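Local coordinates for toll-like receptor 13 (Mus musculus, PDB 4Z0C), which recognises and binds bacterial 23S ribosomal RNA through its leucine-rich-repeat ectodomain and signals via MYD88 and TRAF6 to activate NF-kappa-B, at residues 93-98 against 116-121; 47-52 against 70-75; 391-396 against 417-422; 400-405 against 421-426. All coordinates share one frame; numbering follows the deposited sequence.

Contact 1 (93-98 against 116-121). With NAG (2-acetamido-2-deoxy-beta-D-glucopyranose), chain L.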
# COMPACT_ATOMS: atom_id res chain seq x y z
N ASN A 93 -4.39 27.22 25.00
CA ASN A 93 -3.27 27.94 25.59
C ASN A 93 -3.22 27.69 27.08
O ASN A 93 -3.72 26.69 27.55
CB ASN A 93 -3.38 29.44 25.30
CG ASN A 93 -2.95 29.80 23.90
OD1 ASN A 93 -1.76 29.91 23.63
ND2 ASN A 93 -3.92 30.02 23.02
N LYS A 94 -2.65 28.62 27.84
CA LYS A 94 -2.51 28.42 29.28
C LYS A 94 -3.24 29.50 30.08
O LYS A 94 -2.80 29.89 31.16
CB LYS A 94 -1.03 28.36 29.65
CG LYS A 94 -0.30 27.16 29.05
CD LYS A 94 -0.64 25.91 29.83
CE LYS A 94 -0.71 24.66 28.94
NZ LYS A 94 0.63 24.12 28.57
N ILE A 95 -4.37 29.97 29.55
CA ILE A 95 -5.12 31.06 30.17
C ILE A 95 -5.97 30.60 31.35
O ILE A 95 -6.85 29.75 31.18
CB ILE A 95 -6.02 31.77 29.13
CG1 ILE A 95 -5.18 32.25 27.94
CG2 ILE A 95 -6.79 32.93 29.77
CD1 ILE A 95 -6.00 32.79 26.78
N GLN A 96 -5.71 31.14 32.54
CA GLN A 96 -6.47 30.74 33.74
C GLN A 96 -7.53 31.74 34.18
O GLN A 96 -8.52 31.36 34.79
CB GLN A 96 -5.54 30.45 34.92
CG GLN A 96 -4.62 29.26 34.72
CD GLN A 96 -3.63 29.10 35.85
OE1 GLN A 96 -4.03 28.94 37.01
NE2 GLN A 96 -2.35 29.10 35.53
N SER A 97 -7.31 33.01 33.90
CA SER A 97 -8.32 34.01 34.18
C SER A 97 -8.27 35.01 33.06
O SER A 97 -7.22 35.20 32.45
CB SER A 97 -8.07 34.68 35.53
OG SER A 97 -6.71 35.03 35.69
N VAL A 98 -9.40 35.65 32.77
CA VAL A 98 -9.45 36.61 31.68
C VAL A 98 -9.60 38.03 32.20
O VAL A 98 -10.55 38.37 32.90
CB VAL A 98 -10.57 36.26 30.69
CG1 VAL A 98 -10.55 37.20 29.51
CG2 VAL A 98 -10.40 34.83 30.19
N ASN A 116 -8.67 25.95 27.46
CA ASN A 116 -7.73 26.63 28.33
C ASN A 116 -8.02 26.16 29.75
O ASN A 116 -8.62 25.11 29.92
CB ASN A 116 -7.89 28.15 28.19
CG ASN A 116 -7.16 28.71 26.98
OD1 ASN A 116 -5.94 28.90 27.02
ND2 ASN A 116 -7.89 28.99 25.90
N GLN A 117 -7.64 26.94 30.77
CA GLN A 117 -7.93 26.56 32.15
C GLN A 117 -8.62 27.72 32.89
O GLN A 117 -8.38 27.94 34.08
CB GLN A 117 -6.67 26.14 32.90
CG GLN A 117 -5.81 25.10 32.20
CD GLN A 117 -4.85 25.73 31.22
OE1 GLN A 117 -4.22 26.75 31.54
NE2 GLN A 117 -4.73 25.14 30.03
N ILE A 118 -9.47 28.45 32.18
CA ILE A 118 -10.17 29.61 32.72
C ILE A 118 -11.09 29.27 33.89
O ILE A 118 -11.84 28.30 33.82
CB ILE A 118 -10.99 30.32 31.61
CG1 ILE A 118 -10.05 30.84 30.52
CG2 ILE A 118 -11.84 31.45 32.20
CD1 ILE A 118 -10.73 31.15 29.21
N THR A 119 -11.01 30.06 34.97
CA THR A 119 -11.94 29.94 36.09
C THR A 119 -12.81 31.18 36.22
O THR A 119 -13.98 31.08 36.60
CB THR A 119 -11.22 29.72 37.44
OG1 THR A 119 -10.27 30.77 37.64
CG2 THR A 119 -10.51 28.38 37.47
N HIS A 120 -12.25 32.34 35.89
CA HIS A 120 -12.97 33.62 36.04
C HIS A 120 -12.73 34.60 34.90
O HIS A 120 -11.67 34.61 34.28
CB HIS A 120 -12.59 34.30 37.36
CG HIS A 120 -13.02 33.55 38.58
ND1 HIS A 120 -12.20 32.64 39.21
CD2 HIS A 120 -14.17 33.58 39.29
CE1 HIS A 120 -12.83 32.14 40.26
NE2 HIS A 120 -14.03 32.70 40.33
N ILE A 121 -13.73 35.44 34.67
CA ILE A 121 -13.60 36.50 33.68
C ILE A 121 -13.97 37.80 34.37
O ILE A 121 -15.03 37.89 35.00
CB ILE A 121 -14.56 36.30 32.50
CG1 ILE A 121 -14.32 34.94 31.83
CG2 ILE A 121 -14.41 37.44 31.51
CD1 ILE A 121 -15.12 34.75 30.55
C1 NAG L . -4.93 38.19 34.52
C2 NAG L . -3.90 37.33 33.76
C3 NAG L . -3.19 36.31 34.65
C4 NAG L . -2.78 36.89 36.00
C5 NAG L . -3.90 37.73 36.61
C6 NAG L . -3.47 38.43 37.90
C7 NAG L . -4.17 36.86 31.39
C8 NAG L . -4.45 35.75 30.42
N2 NAG L . -4.53 36.65 32.65
O3 NAG L . -2.05 35.85 33.97
O4 NAG L . -2.47 35.82 36.87
O5 NAG L . -4.34 38.71 35.69
O6 NAG L . -2.68 39.56 37.62
O7 NAG L . -3.64 37.89 31.00
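Two side-chain amides, of Asn-116 and Gln-117, share the polar work with three backbone bonds. OD1 of Asn-116 accepts the backbone N-H of Ile-95 at 3.2 Å, nearly straight (165°) although the donor stands above the carbonyl plane, and takes a weak, bent bond from Asn-93 N. Asn-116 ND2 turns to its own repeat and the one before, bonding Leu-113 O and Leu-90 O, so the buried amide is satisfied at both ends. Asn-93 likewise bonds Leu-90 O through ND2 and accepts Ile-71 N on OD1. Gln-117, its chain bent at chi2 (85°), crosses Lys-94 obliquely and sends NE2 to Asn-93 O (3.1 Å), with the acceptor close to its amide plane.

Backbone bonds continue the ladder. Ile-95 O receives Gln-117 N, Gln-96 O receives Thr-119 N at 2.8 Å, and Val-98 N gives a straight bond to His-120 O (2.9 Å) in the carbonyl plane. Val-98 and Ile-121 pair as parallel strand residues.

Apolar branches line the buried side. Ile-95 and Ile-118 run alongside each other in one direction, with CG2 of Ile-95 3.9 Å from CG1 of Ile-118. Val-98 brings CG2 across to Ile-118 CD1 at 3.8 Å, and Ile-121 reaches helix 145-152 beyond.

A glycan sugar touches 93-98: its N2 donates to Ser-97 O (3.1 Å), and its methyl C8 meets Ile-95 CG2.

Equivalent residues of LRR 3 and LRR 4 thus stack in register, Asn-93 and Asn-116 forming rungs of the asparagine ladder of a leucine-rich-repeat solenoid.

Contact 2 (47-52 against 70-75). With NAG (2-acetamido-2-deoxy-beta-D-glucopyranose), chain L.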
# COMPACT_ATOMS: atom_id res chain seq x y z
N ILE A 47 4.56 30.72 22.17
CA ILE A 47 4.29 32.07 22.66
C ILE A 47 3.67 32.05 24.06
O ILE A 47 2.73 31.30 24.32
CB ILE A 47 3.33 32.81 21.70
CG1 ILE A 47 3.96 32.91 20.30
CG2 ILE A 47 2.96 34.18 22.26
CD1 ILE A 47 2.96 33.17 19.19
N GLN A 48 4.21 32.87 24.96
CA GLN A 48 3.80 32.84 26.36
C GLN A 48 3.12 34.14 26.81
O GLN A 48 2.15 34.11 27.56
CB GLN A 48 4.98 32.53 27.28
CG GLN A 48 5.37 31.07 27.32
CD GLN A 48 6.22 30.70 28.52
OE1 GLN A 48 6.89 31.53 29.11
NE2 GLN A 48 6.22 29.42 28.88
N VAL A 49 3.60 35.29 26.34
CA VAL A 49 2.97 36.54 26.74
C VAL A 49 2.61 37.41 25.54
O VAL A 49 3.27 37.38 24.51
CB VAL A 49 3.83 37.37 27.74
CG1 VAL A 49 4.36 36.50 28.87
CG2 VAL A 49 4.97 38.06 27.03
N LEU A 50 1.52 38.15 25.69
CA LEU A 50 1.10 39.11 24.69
C LEU A 50 1.24 40.50 25.28
O LEU A 50 0.36 40.95 26.03
CB LEU A 50 -0.36 38.87 24.27
CG LEU A 50 -0.62 38.08 22.98
CD1 LEU A 50 -0.04 36.69 23.08
CD2 LEU A 50 -2.10 38.04 22.63
N PRO A 51 2.35 41.19 24.95
CA PRO A 51 2.68 42.55 25.41
C PRO A 51 1.67 43.59 24.93
O PRO A 51 0.89 43.30 24.02
CB PRO A 51 4.06 42.80 24.80
CG PRO A 51 4.21 41.78 23.68
CD PRO A 51 3.43 40.59 24.14
N PRO A 52 1.67 44.78 25.57
CA PRO A 52 0.75 45.91 25.37
C PRO A 52 0.52 46.48 23.97
O PRO A 52 -0.51 47.09 23.76
CB PRO A 52 1.37 47.00 26.26
CG PRO A 52 1.96 46.24 27.38
CD PRO A 52 2.49 44.97 26.78
N SER A 70 1.39 28.79 24.39
CA SER A 70 1.45 28.66 25.85
C SER A 70 1.07 29.96 26.52
O SER A 70 1.54 30.28 27.62
CB SER A 70 2.82 28.19 26.32
OG SER A 70 3.18 26.96 25.71
N ILE A 71 0.21 30.72 25.85
CA ILE A 71 -0.20 32.03 26.32
C ILE A 71 -0.95 31.97 27.64
O ILE A 71 -2.02 31.34 27.75
CB ILE A 71 -1.08 32.72 25.28
CG1 ILE A 71 -0.26 32.98 24.01
CG2 ILE A 71 -1.66 34.00 25.87
CD1 ILE A 71 -1.09 33.27 22.77
N TRP A 72 -0.40 32.62 28.65
CA TRP A 72 -1.04 32.66 29.96
C TRP A 72 -1.19 34.10 30.43
O TRP A 72 -1.78 34.36 31.48
CB TRP A 72 -0.22 31.86 30.98
CG TRP A 72 1.12 32.46 31.24
CD1 TRP A 72 2.26 32.23 30.55
CD2 TRP A 72 1.45 33.39 32.28
NE1 TRP A 72 3.29 32.95 31.09
CE2 TRP A 72 2.82 33.67 32.16
CE3 TRP A 72 0.73 34.00 33.30
CZ2 TRP A 72 3.48 34.55 33.01
CZ3 TRP A 72 1.39 34.88 34.15
CH2 TRP A 72 2.75 35.14 34.00
N LYS A 73 -0.66 35.03 29.65
CA LYS A 73 -0.61 36.43 30.06
C LYS A 73 -0.82 37.35 28.87
O LYS A 73 0.02 37.42 27.99
CB LYS A 73 0.72 36.72 30.75
CG LYS A 73 0.89 38.14 31.26
CD LYS A 73 2.13 38.20 32.13
CE LYS A 73 2.48 39.60 32.56
NZ LYS A 73 3.05 40.37 31.43
N ILE A 74 -1.96 38.04 28.86
CA ILE A 74 -2.29 38.96 27.79
C ILE A 74 -2.43 40.34 28.43
O ILE A 74 -3.43 40.61 29.12
CB ILE A 74 -3.62 38.59 27.11
CG1 ILE A 74 -3.67 37.09 26.80
CG2 ILE A 74 -3.86 39.45 25.85
CD1 ILE A 74 -4.72 36.69 25.78
N ASP A 75 -1.43 41.20 28.20
CA ASP A 75 -1.42 42.51 28.83
C ASP A 75 -2.55 43.38 28.32
O ASP A 75 -2.94 43.28 27.15
CB ASP A 75 -0.10 43.23 28.58
CG ASP A 75 1.09 42.53 29.20
OD1 ASP A 75 0.91 41.86 30.24
OD2 ASP A 75 2.21 42.70 28.66
C1 NAG L . -4.93 38.19 34.52
C2 NAG L . -3.90 37.33 33.76
C3 NAG L . -3.19 36.31 34.65
C4 NAG L . -2.78 36.89 36.00
C5 NAG L . -3.90 37.73 36.61
C6 NAG L . -3.47 38.43 37.90
C7 NAG L . -4.17 36.86 31.39
C8 NAG L . -4.45 35.75 30.42
N2 NAG L . -4.53 36.65 32.65
O3 NAG L . -2.05 35.85 33.97
O4 NAG L . -2.47 35.82 36.87
O5 NAG L . -4.34 38.71 35.69
O6 NAG L . -2.68 39.56 37.62
O7 NAG L . -3.64 37.89 31.00
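Successive turns of the leucine-rich-repeat solenoid, LRR 1 and LRR 2, lie side by side, and their short strands 49-50 and 73-74 run parallel. Leu-50 uses both backbone polar atoms: its N donates to Lys-73 O at 2.8 Å, and its O takes Asp-75 N, each donor lying nearly along the C=O axis. Ahead of the strands Ser-70 N bonds Ile-47 O, and Trp-72 N bonds Gln-48 O. This small parallel pair is separate from the long row of strands including 39-41 and 63-65; its inner side belongs to the solenoid core. There Leu-50 crosses Ile-71 obliquely, CD1 to CD1 at 3.6 Å, while Leu-50 CB sits beside Ile-74 CG2. On the other side Val-49 and Lys-73 point the same way. Lys-73 CG is anti to the backbone N (chi1 -179°); the chain bends only at chi4, bringing NZ onto the syn lone pair of Asp-75 OD1 in a 2.9 Å salt bridge. Asp-75 OD2 lies 3.0 Å from Pro-52 CD. CB of Lys-73 stands over the centre of the Trp-72 ring. A glycan sugar docks on 70-75, its O7 accepting Ile-74 N at 2.7 Å and 172°, its O3 donating to Trp-72 O.

Contact 3 (391-396 against 417-422)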
# COMPACT_ATOMS: atom_id res chain seq x y z
N LEU A 391 -25.12 -8.38 -3.31
CA LEU A 391 -26.37 -7.64 -3.41
C LEU A 391 -27.55 -8.48 -3.89
O LEU A 391 -27.53 -8.99 -5.01
CB LEU A 391 -26.19 -6.47 -4.37
CG LEU A 391 -25.29 -5.39 -3.80
CD1 LEU A 391 -25.10 -4.28 -4.83
CD2 LEU A 391 -25.91 -4.88 -2.50
N ASN A 392 -28.59 -8.60 -3.07
CA ASN A 392 -29.84 -9.17 -3.55
C ASN A 392 -30.60 -8.13 -4.34
O ASN A 392 -31.28 -7.29 -3.74
CB ASN A 392 -30.73 -9.68 -2.41
CG ASN A 392 -32.10 -10.15 -2.91
OD1 ASN A 392 -32.26 -10.49 -4.10
ND2 ASN A 392 -33.11 -10.12 -2.04
N ASN A 393 -30.50 -8.21 -5.66
CA ASN A 393 -31.04 -7.19 -6.57
C ASN A 393 -32.52 -6.86 -6.37
O ASN A 393 -32.94 -5.71 -6.58
CB ASN A 393 -30.78 -7.62 -8.00
CG ASN A 393 -29.35 -8.06 -8.22
OD1 ASN A 393 -28.45 -7.68 -7.46
ND2 ASN A 393 -29.12 -8.87 -9.25
N LEU A 394 -33.29 -7.87 -5.96
CA LEU A 394 -34.73 -7.72 -5.77
C LEU A 394 -35.14 -6.95 -4.52
O LEU A 394 -36.29 -6.53 -4.40
CB LEU A 394 -35.43 -9.09 -5.79
CG LEU A 394 -35.56 -9.76 -7.15
CD1 LEU A 394 -36.28 -11.07 -6.97
CD2 LEU A 394 -36.33 -8.87 -8.11
N ALA A 395 -34.21 -6.77 -3.58
CA ALA A 395 -34.49 -5.97 -2.39
C ALA A 395 -34.68 -4.49 -2.73
O ALA A 395 -35.32 -3.75 -1.99
CB ALA A 395 -33.41 -6.15 -1.35
N PHE A 396 -34.13 -4.07 -3.87
CA PHE A 396 -34.16 -2.65 -4.22
C PHE A 396 -35.11 -2.37 -5.38
O PHE A 396 -35.11 -1.28 -5.96
CB PHE A 396 -32.75 -2.16 -4.56
CG PHE A 396 -31.73 -2.47 -3.49
CD1 PHE A 396 -31.72 -1.76 -2.31
CD2 PHE A 396 -30.78 -3.45 -3.70
CE1 PHE A 396 -30.78 -2.04 -1.33
CE2 PHE A 396 -29.84 -3.72 -2.72
CZ PHE A 396 -29.85 -3.02 -1.54
N ARG A 417 -23.72 -6.66 -14.10
CA ARG A 417 -24.60 -5.83 -14.92
C ARG A 417 -26.03 -5.81 -14.39
O ARG A 417 -26.81 -4.94 -14.76
CB ARG A 417 -24.61 -6.32 -16.37
CG ARG A 417 -25.39 -7.62 -16.53
CD ARG A 417 -25.56 -8.06 -17.96
NE ARG A 417 -25.15 -9.46 -18.09
CZ ARG A 417 -24.68 -10.02 -19.19
NH1 ARG A 417 -24.53 -9.29 -20.30
NH2 ARG A 417 -24.34 -11.30 -19.19
N TYR A 418 -26.35 -6.76 -13.51
CA TYR A 418 -27.71 -6.86 -12.99
C TYR A 418 -27.85 -6.24 -11.62
O TYR A 418 -28.91 -6.28 -11.01
CB TYR A 418 -28.16 -8.33 -12.91
CG TYR A 418 -28.08 -9.09 -14.22
CD1 TYR A 418 -28.84 -8.70 -15.33
CD2 TYR A 418 -27.29 -10.23 -14.33
CE1 TYR A 418 -28.77 -9.39 -16.52
CE2 TYR A 418 -27.22 -10.93 -15.51
CZ TYR A 418 -27.96 -10.51 -16.60
OH TYR A 418 -27.89 -11.23 -17.78
N SER A 419 -26.77 -5.63 -11.13
CA SER A 419 -26.73 -5.17 -9.76
C SER A 419 -27.43 -3.82 -9.54
O SER A 419 -27.86 -3.53 -8.43
CB SER A 419 -25.28 -5.07 -9.28
OG SER A 419 -24.62 -6.32 -9.30
N PHE A 420 -27.52 -2.99 -10.59
CA PHE A 420 -28.05 -1.62 -10.45
C PHE A 420 -29.14 -1.20 -11.44
O PHE A 420 -29.24 -0.04 -11.81
CB PHE A 420 -26.91 -0.59 -10.52
CG PHE A 420 -25.80 -0.87 -9.56
CD1 PHE A 420 -25.94 -0.60 -8.21
CD2 PHE A 420 -24.61 -1.43 -10.02
CE1 PHE A 420 -24.92 -0.88 -7.33
CE2 PHE A 420 -23.58 -1.71 -9.14
CZ PHE A 420 -23.72 -1.44 -7.80
N THR A 421 -29.98 -2.15 -11.83
CA THR A 421 -31.03 -1.89 -12.82
C THR A 421 -32.15 -1.01 -12.27
O THR A 421 -32.88 -0.37 -13.02
CB THR A 421 -31.60 -3.23 -13.29
OG1 THR A 421 -30.53 -4.03 -13.80
CG2 THR A 421 -32.66 -3.03 -14.38
N GLN A 422 -32.29 -0.98 -10.95
CA GLN A 422 -33.41 -0.30 -10.33
C GLN A 422 -33.15 1.18 -9.98
O GLN A 422 -34.01 1.84 -9.37
CB GLN A 422 -33.83 -1.07 -9.08
CG GLN A 422 -34.07 -2.53 -9.36
CD GLN A 422 -35.24 -2.72 -10.29
OE1 GLN A 422 -36.36 -2.34 -9.97
NE2 GLN A 422 -34.98 -3.27 -11.47
O HOH W 1 -25.40 -8.35 -7.49
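Ser-419 OG, on a buried residue, has two partners: the backbone N of Asp-416, just ahead of 417-422, and a water at 2.8 Å. That water also donates a weak bond to Leu-391 O at 3.3 Å, so one solvent molecule links the hydroxyl of one loop to the carbonyl of the other. Chi1 of Ser-419 (-62°) sets OG beside its own backbone N.

Asn-393, in the 3-10 segment 393-395, points its CB toward the other loop, and its side chain ends beside the backbone of Tyr-418 and Ser-419. Further along, Gln-422 lays CB against Phe-396 O at 3.4 Å, with CG also close; the bend at chi2 (-64°) belongs to the outer part of the chain, whose OE1 takes Gly-398 N, just past 391-396.

Apolar contact is slight: methyl CD1 of Leu-391 meets CE1 of Phe-420 at 4.2 Å. Phe-396 turns its ring to Phe-372 of the preceding turn, the two planes only about 10° apart. Within 391-396, Ala-395 N bonds Asn-392 O at 3.0 Å, forming the short 3-10 turn.

A water bridge and light apolar contact thus help join the loops where LRR 15 abuts LRR 16. Phe-372, Phe-396 and Phe-420 recur every 24 residues, consistent with the phenylalanine spine on the convex side of leucine-rich-repeat solenoids.

Contact 4 (400-405 against 421-426)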
# COMPACT_ATOMS: atom_id res chain seq x y z
N PHE A 400 -36.94 3.96 -7.88
CA PHE A 400 -36.62 4.77 -9.04
C PHE A 400 -36.25 6.22 -8.70
O PHE A 400 -35.75 6.96 -9.56
CB PHE A 400 -37.79 4.73 -10.02
CG PHE A 400 -38.12 3.35 -10.51
CD1 PHE A 400 -37.11 2.41 -10.72
CD2 PHE A 400 -39.44 2.96 -10.71
CE1 PHE A 400 -37.40 1.13 -11.16
CE2 PHE A 400 -39.74 1.68 -11.14
CZ PHE A 400 -38.72 0.76 -11.37
N ALA A 401 -36.45 6.63 -7.45
CA ALA A 401 -36.12 8.01 -7.09
C ALA A 401 -34.73 8.17 -6.47
O ALA A 401 -34.29 9.29 -6.22
CB ALA A 401 -37.18 8.58 -6.14
N LEU A 402 -34.05 7.05 -6.24
CA LEU A 402 -32.80 7.06 -5.49
C LEU A 402 -31.72 7.87 -6.22
O LEU A 402 -31.52 7.71 -7.42
CB LEU A 402 -32.33 5.63 -5.21
CG LEU A 402 -31.42 5.46 -3.99
CD1 LEU A 402 -32.24 5.67 -2.72
CD2 LEU A 402 -30.75 4.09 -3.99
N LYS A 403 -31.07 8.78 -5.49
CA LYS A 403 -30.07 9.64 -6.09
C LYS A 403 -28.70 9.27 -5.54
O LYS A 403 -27.69 9.39 -6.22
CB LYS A 403 -30.38 11.11 -5.82
CG LYS A 403 -31.76 11.52 -6.34
CD LYS A 403 -32.18 12.94 -5.92
CE LYS A 403 -31.76 13.96 -6.96
NZ LYS A 403 -32.37 15.30 -6.72
N GLU A 404 -28.69 8.77 -4.31
CA GLU A 404 -27.42 8.42 -3.68
C GLU A 404 -27.48 7.10 -2.90
O GLU A 404 -28.31 6.94 -2.01
CB GLU A 404 -26.95 9.54 -2.75
CG GLU A 404 -25.70 9.15 -1.97
CD GLU A 404 -24.99 10.32 -1.30
OE1 GLU A 404 -24.10 10.04 -0.46
OE2 GLU A 404 -25.31 11.49 -1.62
N LEU A 405 -26.56 6.18 -3.22
CA LEU A 405 -26.47 4.89 -2.53
C LEU A 405 -25.09 4.76 -1.90
O LEU A 405 -24.07 4.84 -2.58
CB LEU A 405 -26.76 3.73 -3.50
CG LEU A 405 -26.64 2.27 -3.00
CD1 LEU A 405 -27.61 1.97 -1.83
CD2 LEU A 405 -26.85 1.26 -4.13
N THR A 421 -29.98 -2.15 -11.83
CA THR A 421 -31.03 -1.89 -12.82
C THR A 421 -32.15 -1.01 -12.27
O THR A 421 -32.88 -0.37 -13.02
CB THR A 421 -31.60 -3.23 -13.29
OG1 THR A 421 -30.53 -4.03 -13.80
CG2 THR A 421 -32.66 -3.03 -14.38
N GLN A 422 -32.29 -0.98 -10.95
CA GLN A 422 -33.41 -0.30 -10.33
C GLN A 422 -33.15 1.18 -9.98
O GLN A 422 -34.01 1.84 -9.37
CB GLN A 422 -33.83 -1.07 -9.08
CG GLN A 422 -34.07 -2.53 -9.36
CD GLN A 422 -35.24 -2.72 -10.29
OE1 GLN A 422 -36.36 -2.34 -9.97
NE2 GLN A 422 -34.98 -3.27 -11.47
N PHE A 423 -31.99 1.70 -10.37
CA PHE A 423 -31.62 3.06 -9.98
C PHE A 423 -31.36 4.01 -11.14
O PHE A 423 -30.29 4.59 -11.23
CB PHE A 423 -30.37 3.02 -9.10
CG PHE A 423 -30.46 2.06 -7.95
CD1 PHE A 423 -31.59 2.01 -7.16
CD2 PHE A 423 -29.42 1.18 -7.68
CE1 PHE A 423 -31.67 1.10 -6.11
CE2 PHE A 423 -29.51 0.27 -6.62
CZ PHE A 423 -30.63 0.24 -5.84
N PRO A 424 -32.36 4.22 -12.02
CA PRO A 424 -32.11 5.07 -13.20
C PRO A 424 -31.75 6.53 -12.88
O PRO A 424 -31.23 7.20 -13.76
CB PRO A 424 -33.45 5.01 -13.96
CG PRO A 424 -34.46 4.61 -12.93
CD PRO A 424 -33.74 3.68 -12.02
N ASN A 425 -32.02 7.00 -11.66
CA ASN A 425 -31.73 8.38 -11.27
C ASN A 425 -30.52 8.53 -10.36
O ASN A 425 -30.26 9.62 -9.86
CB ASN A 425 -32.93 9.01 -10.56
CG ASN A 425 -34.03 9.39 -11.51
OD1 ASN A 425 -33.84 10.27 -12.36
ND2 ASN A 425 -35.17 8.71 -11.41
N LEU A 426 -29.81 7.45 -10.09
CA LEU A 426 -28.67 7.51 -9.19
C LEU A 426 -27.66 8.54 -9.71
O LEU A 426 -27.46 8.67 -10.91
CB LEU A 426 -28.01 6.14 -9.07
CG LEU A 426 -27.36 5.86 -7.72
CD1 LEU A 426 -28.42 5.86 -6.59
CD2 LEU A 426 -26.59 4.54 -7.76
O HOH W 2 -32.85 5.92 -9.07
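Phe-400, Leu-426 and Leu-402 bury the most surface between 400-405 and 421-426. The ring of Phe-400 lies alongside Gln-422 and presents its edge to the backbone, CD1 coming to 3.4 Å from Gln-422 O near the ring plane; the same CD1 meets CD of Pro-424 at 3.8 Å. The carbonyl of Phe-400 is held separately. Asn-425 ND2 donates to Phe-400 O at 2.6 Å, a short bond that is straight (168°), runs nearly along the C=O axis and keeps the acceptor in the amide plane. Asn-425 OD1 is taken by Lys-449 NZ, so both ends of this amide are used.

Leu-402 has CG anti to its backbone N (chi1 -155°), which lays the side chain beside Phe-423, both pointing the same way. Its CD2 makes a CH-pi contact over one face of the Phe-423 ring, 4.1 Å from the centroid. CD2 of Leu-405 approaches CE2 of the same ring, its chain crossing Phe-423 at about a right angle.

Leu-426 ends the type I turn that begins at Phe-423, its N bonded to Phe-423 O. Its CD1 packs against the backbone of Lys-403, 3.6 Å from Lys-403 C, and touches Leu-402 CD2 and Leu-405 CB.

A water accepts a bond from Asn-425 N (2.9 Å) and can donate to Leu-402 O and, weakly, to Phe-400 O, though acceptors in reach outnumber its protons. Phe-400 O, Leu-402 O and Asn-425 N are thus served by one amide and one water, while the leucine methyls and the Phe-423 ring make a buried apolar layer.

From the N terminus, contact 2 closes the loop from LRR 1 to LRR 2 round strand 63-65, and contact 1 then does the same from LRR 3 to LRR 4 round strand 110-112. The two follow in series but touch: Lys-94 N probably bonds Ile-71 O, Asn-93 OD1 probably bonds Ile-71 N, and one glycan sugar spans both. About 58 Å from contact 1, centre to centre, and across the chain's centre, contact 3 joins the loops before and after strand 404-406. Contact 4 starts within that loop and ends beyond it, so the two cross, sharing Thr-421 and Gln-422, with Phe-396 CB packed on Phe-423 CZ.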